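PDB 4MMO: Sso-CP2 metallo-carboxypetidase from Sulfolobus solfataricus, which cleaves peptides from their carboxyl end as a zinc-dependent metallo-carboxypeptidase of the M20 family. Local coordinates for the interface of chains A and B. Coordinates in Å, arbitrary orientation; residue numbers count along the deposited sequence, not the author numbering. Chains: chain A/B, Sso-CP2 metallo-carboxypetidase.

Contact 1: the interface of chains A and B. Residues chain A 283, 285, 309, 311; chain B 198, 298-299.
B:Ser198 places its hydroxyl between two charged side chains of chain A, within the M20 dimerisation region, so this patch probably belongs to the working dimer. The guanidinium of A:Arg311 meets that hydroxyl at an edge, nearly in its own plane, with NH2 donating to B:Ser198 OG at 2.7 Å. The same OG donates to the carboxylate oxygen OD2 of A:Asp309 at 2.9 Å, reaching it from above the carboxylate plane (53° out). One hydroxyl thus acts as acceptor and donor at once, which is likely to fix the rotation of its hydrogen. B:Thr298 OG1 adds weak bonds to A:Arg311 NH2 and to OD1 of A:Asp285.

Next to this, the backbone of B:Ile299 is read on both polar sides. Its N donates at 2.8 Å to A:Asp285 OD1, which uses the anti lone pair, facing away from the other oxygen. The side-chain amide nitrogen ND2 of A:Asn283 donates at 2.9 Å to B:Ile299 O, lying above the carbonyl plane (48° out) instead of on a lone pair.

In the second shell, A:Asn283 ND2 makes another bond, to the syn lone pair of A:Asp309 OD1 at 2.9 Å. The two acceptors, both close to the amide plane, fix the turn of the amide and place its nitrogen rather than its oxygen on this side. With chi1 at 73°, CG of A:Asp309 sits between backbone N and carbonyl carbon, from where OD1 serves the asparagine and OD2 the serine. Water 1 extends the link, 2.7 Å from A:Asp309 OD2 and 2.9 Å from the backbone B:Ser198 O. A long salt bridge, A:Arg311 NE to A:Asp309 OD2 at 3.4 Å, accompanies a bend in the arginine chain at chi2 and likely steadies the guanidinium.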
ATOM      1  N   ASN A 283      11.245  10.511  -1.942  1.00 34.76           N
ATOM      2  CA  ASN A 283      10.666   9.627  -0.941  1.00 31.98           C
ATOM      3  C   ASN A 283       9.360   8.988  -1.412  1.00 36.99           C
ATOM      4  O   ASN A 283       8.558   9.625  -2.099  1.00 33.48           O
ATOM      5  CB  ASN A 283      10.429  10.416   0.344  1.00 32.45           C
ATOM      6  CG  ASN A 283       9.814   9.575   1.438  1.00 40.88           C
ATOM      7  OD1 ASN A 283      10.469   8.698   2.003  1.00 43.18           O
ATOM      8  ND2 ASN A 283       8.554   9.843   1.752  1.00 39.90           N
ATOM      9  N   ASP A 285       5.861   7.813  -0.311  1.00 39.80           N
ATOM     10  CA  ASP A 285       4.893   7.989   0.766  1.00 46.09           C
ATOM     11  C   ASP A 285       3.929   6.823   0.805  1.00 34.46           C
ATOM     12  O   ASP A 285       3.347   6.516   1.846  1.00 45.07           O
ATOM     13  CB  ASP A 285       4.094   9.278   0.571  1.00 33.42           C
ATOM     14  CG  ASP A 285       4.968  10.498   0.515  1.00 33.78           C
ATOM     15  OD1 ASP A 285       5.363  10.998   1.589  1.00 49.70           O
ATOM     16  OD2 ASP A 285       5.263  10.954  -0.605  1.00 52.84           O
ATOM     17  N   ASP A 309       7.024  12.091  -2.859  1.00 32.57           N
ATOM     18  CA  ASP A 309       7.291  13.488  -2.562  1.00 41.92           C
ATOM     19  C   ASP A 309       8.788  13.735  -2.704  1.00 38.07           C
ATOM     20  O   ASP A 309       9.606  12.950  -2.220  1.00 39.15           O
ATOM     21  CB  ASP A 309       6.785  13.864  -1.164  1.00 39.36           C
ATOM     22  CG  ASP A 309       7.646  13.295  -0.051  1.00 40.92           C
ATOM     23  OD1 ASP A 309       7.580  12.073   0.190  1.00 47.14           O
ATOM     24  OD2 ASP A 309       8.381  14.075   0.595  1.00 44.25           O
ATOM     25  N   ARG A 311      11.646  16.462  -1.791  1.00 38.74           N
ATOM     26  CA  ARG A 311      12.032  17.674  -1.072  1.00 29.66           C
ATOM     27  C   ARG A 311      13.197  18.301  -1.815  1.00 27.91           C
ATOM     28  O   ARG A 311      14.162  17.617  -2.154  1.00 29.91           O
ATOM     29  CB  ARG A 311      12.437  17.361   0.364  1.00 34.44           C
ATOM     30  CG  ARG A 311      11.366  16.669   1.173  1.00 36.71           C
ATOM     31  CD  ARG A 311      10.239  17.608   1.543  1.00 40.11           C
ATOM     32  NE  ARG A 311       9.179  16.889   2.244  1.00 44.88           N
ATOM     33  CZ  ARG A 311       8.258  17.460   3.011  1.00 49.21           C
ATOM     34  NH1 ARG A 311       8.253  18.773   3.195  1.00 44.41           N
ATOM     35  NH2 ARG A 311       7.341  16.710   3.603  1.00 53.49           N
TER
ATOM     36  N   SER B 198       7.817  12.928   6.216  1.00 31.66           N
ATOM     37  CA  SER B 198       8.761  12.651   5.136  1.00 39.71           C
ATOM     38  C   SER B 198       9.971  13.581   5.126  1.00 37.64           C
ATOM     39  O   SER B 198      10.971  13.297   4.467  1.00 45.34           O
ATOM     40  CB  SER B 198       8.059  12.706   3.776  1.00 40.05           C
ATOM     41  OG  SER B 198       7.725  14.035   3.419  1.00 40.13           O
ATOM     42  N   THR B 298       2.133  13.158   3.740  1.00 59.60           N
ATOM     43  CA  THR B 298       3.544  12.971   3.420  1.00 59.43           C
ATOM     44  C   THR B 298       4.316  12.334   4.581  1.00 42.60           C
ATOM     45  O   THR B 298       4.423  12.910   5.661  1.00 51.52           O
ATOM     46  CB  THR B 298       4.199  14.305   2.982  1.00 56.56           C
ATOM     47  OG1 THR B 298       5.603  14.116   2.793  1.00 79.15           O
ATOM     48  CG2 THR B 298       3.968  15.420   4.004  1.00 70.93           C
ATOM     49  N   ILE B 299       4.843  11.134   4.345  1.00 46.45           N
ATOM     50  CA  ILE B 299       5.449  10.340   5.411  1.00 49.52           C
ATOM     51  C   ILE B 299       6.544   9.388   4.938  1.00 41.17           C
ATOM     52  O   ILE B 299       6.627   9.045   3.757  1.00 44.35           O
ATOM     53  CB  ILE B 299       4.387   9.465   6.124  1.00 39.95           C
ATOM     54  CG1 ILE B 299       3.753   8.471   5.139  1.00 46.87           C
ATOM     55  CG2 ILE B 299       3.323  10.334   6.765  1.00 44.79           C
ATOM     56  CD1 ILE B 299       2.771   7.488   5.783  1.00 42.37           C
TER
HETATM   57  O   HOH W   1      10.835  13.460   1.539  1.00 43.26           O

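Contact 2: the interface of chains A and B. Residues chain A 198, 201, 206, 299-300; chain B 281, 283-285.
A:Asn206 and B:Asn283 meet amide to amide, their side chains crossing at about a right angle with the two planes turned 65° apart. The nitrogen ND2 of A:Asn206 donates to B:Asn283 OD1 at 2.9 Å, well above the plane of that carbonyl (46° out). A second bond, also 2.9 Å, runs from A:Asn206 ND2 to the backbone B:Val284 O with only a modest tilt from the carbonyl plane. Both acceptors lie near the plane of the A:Asn206 amide, as expected if each takes a separate N-H.

B:Asn283 extends with CG anti to its backbone N (chi1 175°), which carries the amide across to chain A, where its two ends do different work. While OD1 accepts from A:Asn206, ND2 points towards the short strand and donates to A:Ile299 O at 3.0 Å. The methyl CG2 of A:Val300 packs 3.6 Å from B:Asn283 OD1, and A:Ala201 CB covers the CB of the same asparagine. A leucine in place of B:Asn283 would probably leave A:Ile299 O without its amide donor and cost A:Asn206 ND2 an acceptor, so that the A:Asn206 amide would be held through B:Val284 O with less to fix its turn.

Beside it, B:Asp285 OD1 accepts the backbone N of A:Ile299 at 3.0 Å, on the anti side but somewhat out of the carboxylate plane. At the other margin, CG2 of B:Thr281 touches A:Ala201 CB at 4.1 Å. Water 2 lies 3.0 Å from the hydroxyl B:Thr281 OG1 and 3.1 Å from A:Ser198 O, joining the chains there.

In the fold, this is subunit interface within the M20 dimerisation region, probably that of the working dimer: the start of B strand 283-290 lies against the A 3-10 helix 198-203, the residue just ahead of helix 207-218, and strand 299-300.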
ATOM      1  N   SER A 198      -4.217 -15.524 -10.485  1.00 37.28           N
ATOM      2  CA  SER A 198      -2.765 -15.534 -10.683  1.00 55.89           C
ATOM      3  C   SER A 198      -2.285 -16.688 -11.556  1.00 42.06           C
ATOM      4  O   SER A 198      -1.165 -16.657 -12.060  1.00 55.62           O
ATOM      5  CB  SER A 198      -2.027 -15.548  -9.341  1.00 49.82           C
ATOM      6  OG  SER A 198      -2.062 -16.828  -8.743  1.00 48.25           O
ATOM      7  N   ALA A 201      -0.800 -15.651 -14.717  1.00 42.84           N
ATOM      8  CA  ALA A 201       0.395 -14.800 -14.639  1.00 49.82           C
ATOM      9  C   ALA A 201       1.349 -14.913 -15.838  1.00 41.51           C
ATOM     10  O   ALA A 201       1.949 -13.915 -16.242  1.00 44.83           O
ATOM     11  CB  ALA A 201       1.152 -15.066 -13.340  1.00 40.36           C
ATOM     12  N   ASN A 206       2.377  -7.904 -14.845  1.00 40.35           N
ATOM     13  CA  ASN A 206       1.847  -7.606 -13.522  1.00 40.44           C
ATOM     14  C   ASN A 206       2.203  -6.152 -13.181  1.00 47.37           C
ATOM     15  O   ASN A 206       3.369  -5.771 -13.251  1.00 46.09           O
ATOM     16  CB  ASN A 206       2.421  -8.608 -12.507  1.00 33.91           C
ATOM     17  CG  ASN A 206       2.005  -8.315 -11.074  1.00 40.20           C
ATOM     18  OD1 ASN A 206       2.238  -7.227 -10.548  1.00 43.36           O
ATOM     19  ND2 ASN A 206       1.397  -9.303 -10.430  1.00 41.05           N
ATOM     20  N   ILE A 299      -3.982 -13.485  -7.010  1.00 40.52           N
ATOM     21  CA  ILE A 299      -4.430 -12.744  -8.180  1.00 47.42           C
ATOM     22  C   ILE A 299      -3.296 -12.018  -8.892  1.00 47.37           C
ATOM     23  O   ILE A 299      -2.248 -11.761  -8.306  1.00 42.16           O
ATOM     24  CB  ILE A 299      -5.469 -11.665  -7.801  1.00 57.91           C
ATOM     25  CG1 ILE A 299      -4.952 -10.812  -6.638  1.00 57.69           C
ATOM     26  CG2 ILE A 299      -6.797 -12.299  -7.433  1.00 59.70           C
ATOM     27  CD1 ILE A 299      -5.617  -9.452  -6.529  1.00 49.03           C
ATOM     28  N   VAL A 300      -3.519 -11.690 -10.160  1.00 50.35           N
ATOM     29  CA  VAL A 300      -2.744 -10.649 -10.821  1.00 49.54           C
ATOM     30  C   VAL A 300      -3.575  -9.374 -10.730  1.00 47.76           C
ATOM     31  O   VAL A 300      -4.632  -9.289 -11.356  1.00 44.15           O
ATOM     32  CB  VAL A 300      -2.478 -10.952 -12.309  1.00 42.29           C
ATOM     33  CG1 VAL A 300      -1.566  -9.881 -12.909  1.00 43.83           C
ATOM     34  CG2 VAL A 300      -1.865 -12.326 -12.476  1.00 38.32           C
TER
ATOM     35  N   THR B 281       5.985 -19.606 -12.289  1.00 31.34           N
ATOM     36  CA  THR B 281       5.838 -18.160 -12.127  1.00 38.78           C
ATOM     37  C   THR B 281       6.344 -17.647 -10.786  1.00 34.76           C
ATOM     38  O   THR B 281       6.524 -18.406  -9.834  1.00 34.32           O
ATOM     39  CB  THR B 281       4.365 -17.740 -12.207  1.00 38.61           C
ATOM     40  OG1 THR B 281       3.663 -18.249 -11.064  1.00 36.42           O
ATOM     41  CG2 THR B 281       3.719 -18.253 -13.481  1.00 36.88           C
ATOM     42  N   ASN B 283       4.721 -14.447  -8.960  1.00 36.32           N
ATOM     43  CA  ASN B 283       3.711 -13.411  -9.098  1.00 32.72           C
ATOM     44  C   ASN B 283       3.490 -12.661  -7.797  1.00 25.12           C
ATOM     45  O   ASN B 283       3.447 -13.262  -6.721  1.00 41.47           O
ATOM     46  CB  ASN B 283       2.394 -14.043  -9.561  1.00 32.51           C
ATOM     47  CG  ASN B 283       1.255 -13.049  -9.614  1.00 44.44           C
ATOM     48  OD1 ASN B 283       1.165 -12.241 -10.537  1.00 36.06           O
ATOM     49  ND2 ASN B 283       0.370 -13.110  -8.628  1.00 40.12           N
ATOM     50  N   VAL B 284       3.357 -11.343  -7.909  1.00 34.89           N
ATOM     51  CA  VAL B 284       3.021 -10.500  -6.774  1.00 29.30           C
ATOM     52  C   VAL B 284       1.513 -10.350  -6.707  1.00 48.42           C
ATOM     53  O   VAL B 284       0.896  -9.777  -7.602  1.00 48.95           O
ATOM     54  CB  VAL B 284       3.654  -9.101  -6.893  1.00 33.43           C
ATOM     55  CG1 VAL B 284       3.194  -8.206  -5.746  1.00 33.41           C
ATOM     56  CG2 VAL B 284       5.163  -9.205  -6.919  1.00 32.60           C
ATOM     57  N   ASP B 285       0.932 -10.863  -5.632  1.00 37.46           N
ATOM     58  CA  ASP B 285      -0.498 -10.776  -5.412  1.00 33.08           C
ATOM     59  C   ASP B 285      -0.862  -9.482  -4.711  1.00 35.93           C
ATOM     60  O   ASP B 285      -2.004  -9.029  -4.785  1.00 44.67           O
ATOM     61  CB  ASP B 285      -0.960 -11.952  -4.557  1.00 38.62           C
ATOM     62  CG  ASP B 285      -0.516 -13.277  -5.119  1.00 40.12           C
ATOM     63  OD1 ASP B 285      -1.150 -13.739  -6.089  1.00 56.64           O
ATOM     64  OD2 ASP B 285       0.463 -13.849  -4.596  1.00 50.33           O
TER
HETATM   65  O   HOH W   2       1.154 -17.005 -10.086  1.00 42.99           O

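Contact 1 and contact 2 lie about 28 Å apart, measured between the centres of their C-alpha atoms, and are overlapping parts of the same patch and its twin in the two-fold symmetric interface. Residues 198, 283, 285 and 299 appear in both with the chains exchanged: strand 283-290 comes from chain A in contact 1 and from chain B in contact 2. Each adds a different flank, strand 303-312 in contact 1 and the segment leading to helix 207-218 in contact 2. Every subunit therefore offers both surfaces, and the reciprocal pairing fits a closed dimer formed through the M20 dimerisation region.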